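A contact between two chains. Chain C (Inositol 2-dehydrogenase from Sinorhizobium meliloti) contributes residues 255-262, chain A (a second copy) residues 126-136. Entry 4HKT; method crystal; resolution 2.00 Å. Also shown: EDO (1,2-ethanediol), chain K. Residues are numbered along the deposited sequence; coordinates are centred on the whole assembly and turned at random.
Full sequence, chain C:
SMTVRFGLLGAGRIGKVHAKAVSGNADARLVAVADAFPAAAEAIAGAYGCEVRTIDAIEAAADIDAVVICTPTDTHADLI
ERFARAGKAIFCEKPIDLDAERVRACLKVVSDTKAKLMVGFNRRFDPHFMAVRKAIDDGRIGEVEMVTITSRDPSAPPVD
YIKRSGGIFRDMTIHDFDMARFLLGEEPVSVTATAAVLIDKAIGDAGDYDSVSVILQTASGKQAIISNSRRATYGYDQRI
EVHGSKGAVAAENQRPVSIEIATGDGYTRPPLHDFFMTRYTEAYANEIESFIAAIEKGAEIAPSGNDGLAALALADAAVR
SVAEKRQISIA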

# COMPACT_ATOMS: atom_id res chain seq x y z
N ARG C 255 10.26 -7.82 -0.12
CA ARG C 255 11.52 -7.08 -0.32
C ARG C 255 12.26 -7.15 1.00
O ARG C 255 11.61 -7.36 2.06
CB ARG C 255 11.25 -5.61 -0.71
CG ARG C 255 10.25 -4.89 0.21
CD ARG C 255 10.08 -3.41 -0.13
NE ARG C 255 9.73 -3.14 -1.53
CZ ARG C 255 8.51 -3.23 -2.07
NH1 ARG C 255 7.47 -3.58 -1.36
NH2 ARG C 255 8.33 -2.93 -3.36
N PRO C 256 13.61 -6.99 0.95
CA PRO C 256 14.40 -7.17 2.17
C PRO C 256 14.20 -6.08 3.23
O PRO C 256 14.34 -6.37 4.41
CB PRO C 256 15.86 -7.17 1.66
CG PRO C 256 15.81 -6.43 0.35
CD PRO C 256 14.48 -6.84 -0.24
N VAL C 257 13.89 -4.85 2.82
CA VAL C 257 13.55 -3.80 3.79
C VAL C 257 12.33 -3.00 3.33
O VAL C 257 12.12 -2.76 2.13
CB VAL C 257 14.76 -2.88 4.15
CG1 VAL C 257 16.00 -3.69 4.51
CG2 VAL C 257 15.09 -1.91 3.02
N SER C 258 11.51 -2.61 4.29
CA SER C 258 10.27 -1.91 3.99
C SER C 258 10.40 -0.47 4.46
O SER C 258 10.01 -0.13 5.61
CB SER C 258 9.07 -2.63 4.60
OG SER C 258 9.05 -3.98 4.18
N ILE C 259 11.03 0.36 3.58
CA ILE C 259 11.05 1.80 3.76
C ILE C 259 10.45 2.45 2.51
O ILE C 259 10.25 1.80 1.47
CB ILE C 259 12.44 2.40 4.07
CG1 ILE C 259 13.39 2.31 2.89
CG2 ILE C 259 13.04 1.72 5.29
CD1 ILE C 259 14.59 3.22 3.04
N GLU C 260 10.20 3.74 2.64
CA GLU C 260 9.67 4.53 1.56
C GLU C 260 10.25 5.94 1.67
O GLU C 260 10.22 6.51 2.75
CB GLU C 260 8.16 4.56 1.66
CG GLU C 260 7.55 5.36 0.54
CD GLU C 260 6.07 5.17 0.43
OE1 GLU C 260 5.37 5.53 1.38
OE2 GLU C 260 5.61 4.67 -0.62
N ILE C 261 10.78 6.49 0.56
CA ILE C 261 11.32 7.84 0.53
C ILE C 261 10.45 8.68 -0.39
O ILE C 261 10.08 8.22 -1.48
CB ILE C 261 12.77 7.84 0.04
CG1 ILE C 261 13.62 6.94 0.94
CG2 ILE C 261 13.36 9.24 0.02
CD1 ILE C 261 15.00 6.59 0.41
N ALA C 262 10.10 9.89 0.03
CA ALA C 262 9.20 10.74 -0.76
C ALA C 262 9.93 12.02 -1.11
O ALA C 262 10.53 12.65 -0.25
CB ALA C 262 7.95 11.07 0.04
C1 EDO K . 19.81 -1.67 6.67
O1 EDO K . 18.69 -2.48 6.40
C2 EDO K . 20.23 -0.88 5.45
O2 EDO K . 21.05 0.18 5.91
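Chain A 126-136: DPHFMAVRKAI

Chain A lies on chain C as a helix, residues 127-136, set beside a loop that leads into strand from Ile C259 onward. The two axes run in nearly the same N-to-C direction, with a signed crossing angle of -25° and a closest approach of 9.0 Å. The CA atoms of Val C257 and His A128 are 5.3 Å apart, whereas those of Ile C261 and Ala A135 are 8.3 Å apart, so the backbones are closer at the start of the helix.

Asp A126 precedes the helix and caps it: its OD2 accepts from Phe A129 N at 3.1 Å and, weakly, from His A128 N at 3.1 Å. The CA-to-CB bond of Pro A127, in the first turn, points toward chain C, and Pro A127 CB lies 4.2 Å from Val C257 CG1. Its carbonyl O accepts from Ala A131 N at 3.0 Å and also from EDO O1 at 2.5 Å.

His A128 provides the polar anchor. Its chi1 of -43° (m) and chi2 of -77° bring the ring nearer to chain C than its sideways CA-to-CB bond would suggest. Ser C258 N, at the ring edge, donates to His A128 ND1 at 3.0 Å with an angle of 171°; accepting this bond requires ND1 to be unprotonated. One residue further along chain C, Ile C259 CG2 packs 3.4 Å from His A128 O.

Phe A129 points away. Ala A131 returns to the contact: its CB meets Val C257 CG2 at 4.0 Å and Ile C259 CG2 at 3.9 Å, so one small methyl serves two branched side chains. Val A132 adds its CG2, 3.8 Å from Ile C259 CG2. A turn later, Ala A135 CB rests 4.0 Å from Ile C261 CD1, which spans part of the wider backbone gap there.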

# COMPACT_ATOMS: atom_id res chain seq x y z
N ASP A 126 17.47 -2.76 13.83
CA ASP A 126 16.40 -3.30 13.00
C ASP A 126 16.75 -2.98 11.53
O ASP A 126 17.22 -1.89 11.24
CB ASP A 126 15.07 -2.61 13.34
CG ASP A 126 13.94 -3.08 12.48
OD1 ASP A 126 13.59 -4.28 12.58
OD2 ASP A 126 13.42 -2.28 11.66
N PRO A 127 16.57 -3.93 10.61
CA PRO A 127 16.95 -3.64 9.21
C PRO A 127 16.21 -2.43 8.61
O PRO A 127 16.77 -1.65 7.82
CB PRO A 127 16.55 -4.92 8.47
CG PRO A 127 16.48 -5.98 9.52
CD PRO A 127 16.10 -5.32 10.80
N HIS A 128 14.95 -2.30 8.96
CA HIS A 128 14.14 -1.23 8.39
C HIS A 128 14.56 0.13 8.95
O HIS A 128 14.79 1.10 8.19
CB HIS A 128 12.66 -1.53 8.62
CG HIS A 128 12.29 -2.96 8.36
ND1 HIS A 128 12.13 -3.46 7.09
CD2 HIS A 128 12.10 -4.00 9.20
CE1 HIS A 128 11.82 -4.74 7.15
NE2 HIS A 128 11.83 -5.11 8.42
N PHE A 129 14.69 0.22 10.28
CA PHE A 129 15.14 1.48 10.89
C PHE A 129 16.58 1.86 10.49
O PHE A 129 16.90 3.02 10.35
CB PHE A 129 15.01 1.44 12.42
CG PHE A 129 13.62 1.12 12.90
CD1 PHE A 129 12.48 1.38 12.12
CD2 PHE A 129 13.43 0.55 14.15
CE1 PHE A 129 11.21 1.12 12.59
CE2 PHE A 129 12.16 0.24 14.60
CZ PHE A 129 11.04 0.52 13.81
N MSE A 130 17.46 0.87 10.35
CA MSE A 130 18.80 1.11 9.82
C MSE A 130 18.79 1.65 8.44
O MSE A 130 19.55 2.56 8.12
CB MSE A 130 19.65 -0.17 9.83
CG MSE A 130 20.08 -0.54 11.24
SE MSE A 130 21.42 -2.02 11.16
CE MSE A 130 20.34 -3.34 10.27
N ALA A 131 17.93 1.13 7.59
CA ALA A 131 17.78 1.68 6.23
C ALA A 131 17.33 3.15 6.25
O ALA A 131 17.77 3.95 5.45
CB ALA A 131 16.83 0.80 5.41
N VAL A 132 16.50 3.54 7.22
CA VAL A 132 16.02 4.88 7.27
C VAL A 132 17.20 5.79 7.59
O VAL A 132 17.46 6.80 6.93
CB VAL A 132 14.91 5.06 8.33
CG1 VAL A 132 14.70 6.54 8.64
CG2 VAL A 132 13.61 4.39 7.89
N ARG A 133 17.91 5.41 8.62
CA ARG A 133 19.11 6.12 9.05
C ARG A 133 20.17 6.19 7.91
O ARG A 133 20.77 7.21 7.70
CB ARG A 133 19.68 5.42 10.27
CG ARG A 133 21.01 5.96 10.81
CD ARG A 133 20.86 7.30 11.50
NE ARG A 133 21.43 8.36 10.70
CZ ARG A 133 21.22 9.67 10.85
NH1 ARG A 133 20.48 10.16 11.83
NH2 ARG A 133 21.81 10.51 10.00
N LYS A 134 20.37 5.10 7.18
CA LYS A 134 21.29 5.12 6.03
C LYS A 134 20.80 6.09 4.94
O LYS A 134 21.57 6.84 4.40
CB LYS A 134 21.52 3.71 5.46
CG LYS A 134 22.54 3.67 4.30
CD LYS A 134 22.82 2.26 3.84
CE LYS A 134 24.11 2.19 3.00
NZ LYS A 134 24.23 3.35 2.05
N ALA A 135 19.51 6.09 4.61
CA ALA A 135 18.98 7.10 3.70
C ALA A 135 19.30 8.51 4.14
O ALA A 135 19.70 9.37 3.31
CB ALA A 135 17.50 6.93 3.50
N ILE A 136 19.15 8.79 5.43
CA ILE A 136 19.50 10.11 5.95
C ILE A 136 21.00 10.40 5.82
O ILE A 136 21.37 11.48 5.35
CB ILE A 136 19.05 10.32 7.43
CG1 ILE A 136 17.53 10.13 7.61
CG2 ILE A 136 19.49 11.69 7.92
CD1 ILE A 136 17.10 10.01 9.07